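Local coordinates for putative uncharacterized protein (Pyrococcus furiosus, PDB 3UFC), which binds CRISPR RNA as a Cas6 paralogue of the CRISPR antiviral defence system and is a putative endoribonuclease built from ferredoxin-like domains, at residues 184-189 and 208-213; 127-132 and 236-241. All coordinates share one frame; numbering follows the deposited sequence.

Contact 1. Residues 184-189 and 208-213; sequences RIELIK and VFRYYG
A classic beta bulge interrupts this antiparallel hairpin, which forms the edge of the C-terminal ferredoxin-like sheet of a Cas6 protein: I188 and K189 both face V208. The carbonyl of V208 therefore accepts two amides, I188 N at 2.9 Å from V208 O and K189 N from further off, the latter on a lone pair. Beyond the bulge the pairing is regular, with R184 opposite Y212 and E186 opposite R210 as hydrogen-bonded pairs, each closed by two backbone bonds.

R184, E186, R210 and Y212 form a polar cluster on one face. E186, with CG in the crowded position between the backbone N and carbonyl carbon (chi1 69°), rises beside R210, both side chains pointing the same way. R210 bends at chi3 so that NH1 reaches E186 OE2 at 2.9 Å in a salt bridge, arriving from above the carboxylate plane yet near the plane of its own guanidinium; I188 CD1 lies over one face of that guanidinium. The R210 charge would be expected to favour ionised E186. The same oxygen accepts a very short bond from Y212 OH, although the hydroxyl's place is less sure. The extended R184 chain crosses Y212 obliquely and lays its guanidinium flat on the ring, planes 11° and centres 4.5 Å apart, with Y212 CB above the guanidinium centre.

On the face carrying I185, F209 and Y211, I185 packs on F158 of helix 158-174 and Y211 on I217 and A218 of helix 215-224. Here I185 CG2 meets the F209 ring obliquely, 3.8 Å from F209 CD2.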
ATOM      1  N   ARG A 184      17.644  -7.836  -6.706  1.00 29.77           N
ATOM      2  CA  ARG A 184      17.318  -9.133  -6.134  1.00 32.07           C
ATOM      3  C   ARG A 184      16.882  -8.879  -4.697  1.00 31.96           C
ATOM      4  O   ARG A 184      17.070  -7.783  -4.168  1.00 29.00           O
ATOM      5  CB  ARG A 184      18.537 -10.068  -6.157  1.00 36.47           C
ATOM      6  CG  ARG A 184      19.736  -9.574  -5.356  1.00 43.11           C
ATOM      7  CD  ARG A 184      20.816 -10.655  -5.229  1.00 46.76           C
ATOM      8  NE  ARG A 184      22.029 -10.157  -4.578  1.00 49.34           N
ATOM      9  CZ  ARG A 184      22.857  -9.266  -5.119  1.00 51.15           C
ATOM     10  NH1 ARG A 184      22.611  -8.771  -6.326  1.00 52.65           N
ATOM     11  NH2 ARG A 184      23.933  -8.864  -4.454  1.00 53.18           N
ATOM     12  N   ILE A 185      16.286  -9.882  -4.069  1.00 31.89           N
ATOM     13  CA  ILE A 185      15.839  -9.733  -2.692  1.00 35.09           C
ATOM     14  C   ILE A 185      16.115 -11.001  -1.915  1.00 36.01           C
ATOM     15  O   ILE A 185      16.209 -12.085  -2.491  1.00 38.36           O
ATOM     16  CB  ILE A 185      14.315  -9.465  -2.596  1.00 34.62           C
ATOM     17  CG1 ILE A 185      13.538 -10.724  -2.999  1.00 33.98           C
ATOM     18  CG2 ILE A 185      13.924  -8.288  -3.486  1.00 34.04           C
ATOM     19  CD1 ILE A 185      12.083 -10.696  -2.584  1.00 35.02           C
ATOM     20  N   GLU A 186      16.256 -10.866  -0.605  1.00 36.84           N
ATOM     21  CA  GLU A 186      16.456 -12.032   0.232  1.00 38.60           C
ATOM     22  C   GLU A 186      15.450 -11.924   1.366  1.00 37.93           C
ATOM     23  O   GLU A 186      15.426 -10.941   2.108  1.00 35.67           O
ATOM     24  CB  GLU A 186      17.897 -12.120   0.752  1.00 42.05           C
ATOM     25  CG  GLU A 186      18.327 -11.078   1.755  1.00 48.05           C
ATOM     26  CD  GLU A 186      19.748 -11.321   2.244  1.00 51.89           C
ATOM     27  OE1 GLU A 186      20.019 -12.422   2.768  1.00 54.52           O
ATOM     28  OE2 GLU A 186      20.597 -10.417   2.105  1.00 53.08           O
ATOM     29  N   LEU A 187      14.593 -12.934   1.464  1.00 37.42           N
ATOM     30  CA  LEU A 187      13.553 -12.977   2.481  1.00 38.36           C
ATOM     31  C   LEU A 187      14.111 -13.101   3.888  1.00 38.54           C
ATOM     32  O   LEU A 187      14.980 -13.929   4.147  1.00 39.43           O
ATOM     33  CB  LEU A 187      12.623 -14.160   2.226  1.00 38.20           C
ATOM     34  CG  LEU A 187      11.146 -13.905   1.938  1.00 41.38           C
ATOM     35  CD1 LEU A 187      10.403 -15.208   2.174  1.00 40.99           C
ATOM     36  CD2 LEU A 187      10.585 -12.811   2.834  1.00 39.77           C
ATOM     37  N   ILE A 188      13.601 -12.278   4.796  1.00 38.20           N
ATOM     38  CA  ILE A 188      14.026 -12.321   6.186  1.00 37.10           C
ATOM     39  C   ILE A 188      12.871 -12.850   7.036  1.00 38.29           C
ATOM     40  O   ILE A 188      13.064 -13.735   7.867  1.00 38.19           O
ATOM     41  CB  ILE A 188      14.450 -10.927   6.682  1.00 37.41           C
ATOM     42  CG1 ILE A 188      15.681 -10.456   5.899  1.00 35.50           C
ATOM     43  CG2 ILE A 188      14.748 -10.973   8.174  1.00 36.10           C
ATOM     44  CD1 ILE A 188      16.146  -9.065   6.264  1.00 37.50           C
ATOM     45  N   LYS A 189      11.674 -12.309   6.818  1.00 37.82           N
ATOM     46  CA  LYS A 189      10.476 -12.735   7.545  1.00 38.47           C
ATOM     47  C   LYS A 189       9.324 -12.817   6.546  1.00 38.03           C
ATOM     48  O   LYS A 189       9.284 -12.055   5.582  1.00 35.97           O
ATOM     49  CB  LYS A 189      10.119 -11.734   8.648  1.00 40.56           C
ATOM     50  CG  LYS A 189      11.193 -11.535   9.711  1.00 45.11           C
ATOM     51  CD  LYS A 189      10.750 -10.494  10.735  1.00 47.86           C
ATOM     52  CE  LYS A 189      11.846 -10.187  11.746  1.00 50.81           C
ATOM     53  NZ  LYS A 189      12.245 -11.390  12.530  1.00 53.20           N
ATOM     54  N   VAL A 208       9.532  -8.955   5.471  1.00 27.94           N
ATOM     55  CA  VAL A 208      10.707  -8.148   5.741  1.00 28.01           C
ATOM     56  C   VAL A 208      11.710  -8.768   4.778  1.00 28.65           C
ATOM     57  O   VAL A 208      11.877  -9.991   4.753  1.00 30.67           O
ATOM     58  CB  VAL A 208      11.208  -8.306   7.195  1.00 28.57           C
ATOM     59  CG1 VAL A 208      12.534  -7.572   7.366  1.00 27.41           C
ATOM     60  CG2 VAL A 208      10.172  -7.750   8.163  1.00 26.26           C
ATOM     61  N   PHE A 209      12.343  -7.944   3.958  1.00 26.93           N
ATOM     62  CA  PHE A 209      13.302  -8.463   3.000  1.00 27.19           C
ATOM     63  C   PHE A 209      14.419  -7.483   2.748  1.00 26.74           C
ATOM     64  O   PHE A 209      14.237  -6.273   2.872  1.00 25.66           O
ATOM     65  CB  PHE A 209      12.621  -8.791   1.662  1.00 26.86           C
ATOM     66  CG  PHE A 209      11.987  -7.600   0.980  1.00 26.86           C
ATOM     67  CD1 PHE A 209      10.765  -7.090   1.421  1.00 25.41           C
ATOM     68  CD2 PHE A 209      12.602  -7.000  -0.116  1.00 25.34           C
ATOM     69  CE1 PHE A 209      10.167  -6.003   0.777  1.00 22.37           C
ATOM     70  CE2 PHE A 209      12.011  -5.916  -0.765  1.00 24.11           C
ATOM     71  CZ  PHE A 209      10.785  -5.419  -0.313  1.00 23.65           C
ATOM     72  N   ARG A 210      15.585  -8.014   2.403  1.00 28.38           N
ATOM     73  CA  ARG A 210      16.724  -7.168   2.095  1.00 29.43           C
ATOM     74  C   ARG A 210      16.734  -7.037   0.575  1.00 28.08           C
ATOM     75  O   ARG A 210      16.668  -8.033  -0.143  1.00 29.15           O
ATOM     76  CB  ARG A 210      18.029  -7.804   2.599  1.00 31.29           C
ATOM     77  CG  ARG A 210      19.257  -6.930   2.370  1.00 34.72           C
ATOM     78  CD  ARG A 210      20.536  -7.509   2.983  1.00 37.57           C
ATOM     79  NE  ARG A 210      20.565  -7.425   4.441  1.00 38.19           N
ATOM     80  CZ  ARG A 210      20.260  -8.427   5.259  1.00 39.98           C
ATOM     81  NH1 ARG A 210      19.899  -9.603   4.767  1.00 41.22           N
ATOM     82  NH2 ARG A 210      20.321  -8.252   6.571  1.00 42.43           N
ATOM     83  N   TYR A 211      16.785  -5.799   0.097  1.00 26.92           N
ATOM     84  CA  TYR A 211      16.793  -5.494  -1.333  1.00 26.43           C
ATOM     85  C   TYR A 211      18.214  -5.165  -1.792  1.00 27.51           C
ATOM     86  O   TYR A 211      18.908  -4.393  -1.131  1.00 26.65           O
ATOM     87  CB  TYR A 211      15.881  -4.284  -1.587  1.00 25.54           C
ATOM     88  CG  TYR A 211      15.894  -3.728  -3.001  1.00 24.14           C
ATOM     89  CD1 TYR A 211      14.842  -3.982  -3.881  1.00 21.99           C
ATOM     90  CD2 TYR A 211      16.934  -2.911  -3.441  1.00 22.28           C
ATOM     91  CE1 TYR A 211      14.820  -3.430  -5.162  1.00 21.92           C
ATOM     92  CE2 TYR A 211      16.924  -2.354  -4.722  1.00 24.22           C
ATOM     93  CZ  TYR A 211      15.864  -2.617  -5.575  1.00 23.17           C
ATOM     94  OH  TYR A 211      15.839  -2.045  -6.826  1.00 21.09           O
ATOM     95  N   TYR A 212      18.632  -5.743  -2.918  1.00 28.14           N
ATOM     96  CA  TYR A 212      19.962  -5.490  -3.490  1.00 29.02           C
ATOM     97  C   TYR A 212      19.829  -5.027  -4.935  1.00 28.16           C
ATOM     98  O   TYR A 212      19.213  -5.714  -5.748  1.00 26.45           O
ATOM     99  CB  TYR A 212      20.826  -6.758  -3.533  1.00 31.14           C
ATOM    100  CG  TYR A 212      21.240  -7.340  -2.205  1.00 36.02           C
ATOM    101  CD1 TYR A 212      20.382  -8.165  -1.487  1.00 34.93           C
ATOM    102  CD2 TYR A 212      22.512  -7.090  -1.683  1.00 37.52           C
ATOM    103  CE1 TYR A 212      20.776  -8.734  -0.283  1.00 37.95           C
ATOM    104  CE2 TYR A 212      22.917  -7.652  -0.478  1.00 39.02           C
ATOM    105  CZ  TYR A 212      22.044  -8.473   0.216  1.00 39.15           C
ATOM    106  OH  TYR A 212      22.435  -9.031   1.409  1.00 42.04           O
ATOM    107  N   GLY A 213      20.411  -3.884  -5.274  1.00 27.11           N
ATOM    108  CA  GLY A 213      20.333  -3.465  -6.662  1.00 26.05           C
ATOM    109  C   GLY A 213      19.988  -2.035  -7.004  1.00 24.52           C
ATOM    110  O   GLY A 213      20.371  -1.095  -6.312  1.00 24.63           O
TER

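Contact 2. Residues 127-132 and 236-241; sequences IFSTLS and MVKIIE
I127 begins the pairing of strand 125-130 with the short C-terminal strand 237-239, the antiparallel edge of the four-stranded sheet in the C-terminal ferredoxin-like domain. Its carbonyl takes I240 N from above the carbonyl plane, at 3.2 Å between I127 O and I240 N, and a water bridges I127 N to I240 O. The two isoleucine side chains cross at about a right angle.

F128 sends its ring to the face shared with V237 and I239. With CG anti to the carbonyl carbon (chi1 -70°), the ring puts CD2 against V237 CG2 at 3.6 Å, and its CE2 against I239 CG1, the isoleucine running alongside in the same direction. F226, from a loop, also meets this ring.

S129 and K238 form the hydrogen-bonded pair: K238 N lies 2.8 Å from S129 O, and S129 N returns a bond to K238 O. On that face the extended K238 chain runs past S129, its CE near S129 CB. T130 faces V237 without a backbone bond across, and its OG1 instead accepts from M207 N on the neighbouring strand.

L131 leaves the strand but keeps a nearly straight bond: L131 N lies 2.6 Å from M236 O, the N-H...O angle being 178°. The L131 and K238 side chains cross at about a right angle, L131 CD2 touching K238 CD, while L131 CD1 approaches the methyl of M236. S132, with OG in the crowded position (chi1 53°), closes the pairing: S132 OG, also bonded to F54 O, accepts M236 N at 2.8 Å.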
ATOM      1  N   ILE A 127      16.785  -2.689   3.783  1.00 28.95           N
ATOM      2  CA  ILE A 127      15.972  -3.697   4.434  1.00 28.77           C
ATOM      3  C   ILE A 127      14.596  -3.039   4.477  1.00 28.74           C
ATOM      4  O   ILE A 127      14.436  -1.958   5.050  1.00 27.66           O
ATOM      5  CB  ILE A 127      16.429  -4.003   5.865  1.00 31.83           C
ATOM      6  CG1 ILE A 127      17.819  -4.646   5.850  1.00 33.13           C
ATOM      7  CG2 ILE A 127      15.448  -4.973   6.515  1.00 31.31           C
ATOM      8  CD1 ILE A 127      18.323  -4.983   7.235  1.00 36.11           C
ATOM      9  N   PHE A 128      13.618  -3.675   3.841  1.00 27.52           N
ATOM     10  CA  PHE A 128      12.257  -3.144   3.794  1.00 25.62           C
ATOM     11  C   PHE A 128      11.300  -4.000   4.616  1.00 25.37           C
ATOM     12  O   PHE A 128      11.458  -5.219   4.706  1.00 26.65           O
ATOM     13  CB  PHE A 128      11.741  -3.095   2.345  1.00 24.07           C
ATOM     14  CG  PHE A 128      12.415  -2.063   1.474  1.00 24.68           C
ATOM     15  CD1 PHE A 128      13.139  -2.453   0.348  1.00 21.36           C
ATOM     16  CD2 PHE A 128      12.290  -0.700   1.751  1.00 23.54           C
ATOM     17  CE1 PHE A 128      13.727  -1.505  -0.492  1.00 22.52           C
ATOM     18  CE2 PHE A 128      12.871   0.261   0.920  1.00 22.59           C
ATOM     19  CZ  PHE A 128      13.591  -0.139  -0.207  1.00 23.42           C
ATOM     20  N   SER A 129      10.303  -3.355   5.211  1.00 24.53           N
ATOM     21  CA  SER A 129       9.296  -4.062   5.987  1.00 24.06           C
ATOM     22  C   SER A 129       7.938  -3.548   5.514  1.00 23.07           C
ATOM     23  O   SER A 129       7.727  -2.339   5.410  1.00 21.92           O
ATOM     24  CB  SER A 129       9.475  -3.799   7.486  1.00 25.52           C
ATOM     25  OG  SER A 129       8.571  -4.597   8.232  1.00 27.11           O
ATOM     26  N   THR A 130       7.019  -4.468   5.234  1.00 23.89           N
ATOM     27  CA  THR A 130       5.700  -4.105   4.729  1.00 22.50           C
ATOM     28  C   THR A 130       4.766  -3.419   5.714  1.00 24.08           C
ATOM     29  O   THR A 130       4.693  -3.802   6.883  1.00 23.48           O
ATOM     30  CB  THR A 130       4.953  -5.348   4.179  1.00 23.02           C
ATOM     31  OG1 THR A 130       4.947  -6.386   5.167  1.00 20.12           O
ATOM     32  CG2 THR A 130       5.627  -5.866   2.920  1.00 21.93           C
ATOM     33  N   LEU A 131       4.065  -2.397   5.223  1.00 22.74           N
ATOM     34  CA  LEU A 131       3.058  -1.685   6.002  1.00 22.11           C
ATOM     35  C   LEU A 131       1.707  -2.162   5.436  1.00 22.82           C
ATOM     36  O   LEU A 131       0.660  -2.010   6.060  1.00 23.44           O
ATOM     37  CB  LEU A 131       3.220  -0.167   5.851  1.00 21.61           C
ATOM     38  CG  LEU A 131       4.509   0.387   6.479  1.00 21.40           C
ATOM     39  CD1 LEU A 131       4.542   1.900   6.332  1.00 19.96           C
ATOM     40  CD2 LEU A 131       4.578  -0.012   7.956  1.00 24.17           C
ATOM     41  N   SER A 132       1.755  -2.715   4.225  1.00 22.46           N
ATOM     42  CA  SER A 132       0.592  -3.307   3.553  1.00 20.58           C
ATOM     43  C   SER A 132       1.191  -4.449   2.717  1.00 20.55           C
ATOM     44  O   SER A 132       2.324  -4.347   2.253  1.00 18.61           O
ATOM     45  CB  SER A 132      -0.176  -2.287   2.688  1.00 18.26           C
ATOM     46  OG  SER A 132       0.636  -1.597   1.757  1.00 23.38           O
ATOM     47  N   MET A 236       3.066  -1.156   0.401  1.00 19.56           N
ATOM     48  CA  MET A 236       3.778  -0.063   1.047  1.00 18.83           C
ATOM     49  C   MET A 236       4.790  -0.633   2.024  1.00 19.54           C
ATOM     50  O   MET A 236       4.496  -1.585   2.739  1.00 16.74           O
ATOM     51  CB  MET A 236       2.814   0.866   1.786  1.00 18.74           C
ATOM     52  CG  MET A 236       3.506   2.137   2.275  1.00 21.50           C
ATOM     53  SD  MET A 236       2.387   3.344   3.001  1.00 20.95           S
ATOM     54  CE  MET A 236       3.613   4.668   3.450  1.00 16.09           C
ATOM     55  N   VAL A 237       5.985  -0.052   2.043  1.00 18.97           N
ATOM     56  CA  VAL A 237       7.028  -0.517   2.944  1.00 20.34           C
ATOM     57  C   VAL A 237       7.688   0.639   3.684  1.00 21.43           C
ATOM     58  O   VAL A 237       7.544   1.801   3.312  1.00 23.68           O
ATOM     59  CB  VAL A 237       8.151  -1.264   2.181  1.00 19.35           C
ATOM     60  CG1 VAL A 237       7.612  -2.529   1.532  1.00 19.70           C
ATOM     61  CG2 VAL A 237       8.751  -0.351   1.131  1.00 20.23           C
ATOM     62  N   LYS A 238       8.414   0.295   4.738  1.00 24.76           N
ATOM     63  CA  LYS A 238       9.167   1.271   5.516  1.00 27.54           C
ATOM     64  C   LYS A 238      10.588   0.722   5.558  1.00 28.31           C
ATOM     65  O   LYS A 238      10.803  -0.463   5.297  1.00 28.17           O
ATOM     66  CB  LYS A 238       8.632   1.372   6.943  1.00 26.85           C
ATOM     67  CG  LYS A 238       8.835   0.117   7.770  1.00 29.49           C
ATOM     68  CD  LYS A 238       8.335   0.335   9.190  1.00 35.25           C
ATOM     69  CE  LYS A 238       8.401  -0.941  10.010  1.00 39.66           C
ATOM     70  NZ  LYS A 238       7.856  -0.725  11.383  1.00 43.26           N
ATOM     71  N   ILE A 239      11.550   1.577   5.875  1.00 30.86           N
ATOM     72  CA  ILE A 239      12.940   1.150   5.970  1.00 34.37           C
ATOM     73  C   ILE A 239      13.279   0.841   7.424  1.00 36.65           C
ATOM     74  O   ILE A 239      12.823   1.532   8.332  1.00 37.00           O
ATOM     75  CB  ILE A 239      13.896   2.254   5.465  1.00 35.60           C
ATOM     76  CG1 ILE A 239      13.785   2.374   3.945  1.00 36.66           C
ATOM     77  CG2 ILE A 239      15.337   1.944   5.876  1.00 36.64           C
ATOM     78  CD1 ILE A 239      14.589   3.504   3.365  1.00 41.43           C
ATOM     79  N   ILE A 240      14.053  -0.214   7.646  1.00 40.89           N
ATOM     80  CA  ILE A 240      14.483  -0.566   8.993  1.00 46.24           C
ATOM     81  C   ILE A 240      16.002  -0.703   8.978  1.00 50.18           C
ATOM     82  O   ILE A 240      16.578  -1.244   8.033  1.00 48.28           O
ATOM     83  CB  ILE A 240      13.833  -1.878   9.505  1.00 46.14           C
ATOM     84  CG1 ILE A 240      14.063  -3.010   8.518  1.00 47.77           C
ATOM     85  CG2 ILE A 240      12.340  -1.671   9.729  1.00 46.49           C
ATOM     86  CD1 ILE A 240      13.380  -4.306   8.926  1.00 49.93           C
ATOM     87  N   GLU A 241      16.650  -0.186  10.017  1.00 56.16           N
ATOM     88  CA  GLU A 241      18.105  -0.233  10.110  1.00 62.27           C
ATOM     89  C   GLU A 241      18.645  -1.660  10.206  1.00 65.74           C
ATOM     90  O   GLU A 241      19.706  -1.967   9.657  1.00 66.91           O
ATOM     91  CB  GLU A 241      18.575   0.581  11.314  1.00 63.08           C
ATOM     92  CG  GLU A 241      17.973   1.978  11.391  1.00 65.52           C
ATOM     93  CD  GLU A 241      18.090   2.747  10.086  1.00 67.30           C
ATOM     94  OE1 GLU A 241      19.218   2.870   9.563  1.00 68.60           O
ATOM     95  OE2 GLU A 241      17.053   3.238   9.588  1.00 67.13           O
TER
HETATM   96  O   HOH W   1      18.003  -0.537   5.395  1.00 28.69           O

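In the fold
From the N terminus, the chain first lays down the five-stranded sheet, then enters the C-terminal domain through strand 125-130. Contact 2 closes the long loop, since segment 127-132 meets 236-241 over a hundred residues later. Within that span, past helix 158-174, the hairpin of strands 183-197 and 200-213 closes the much shorter loop of contact 1, so the two nest without crossing. Strand 200-213 lies next to 125-130, and F209 O sits 2.8 Å from F128 N, a probable hydrogen bond. One sheet thus holds both contacts, each at one outer edge. In contact 2, L131 and M236 also touch strands 3-11 and 53-59 of the five-stranded sheet, joining the two sheets.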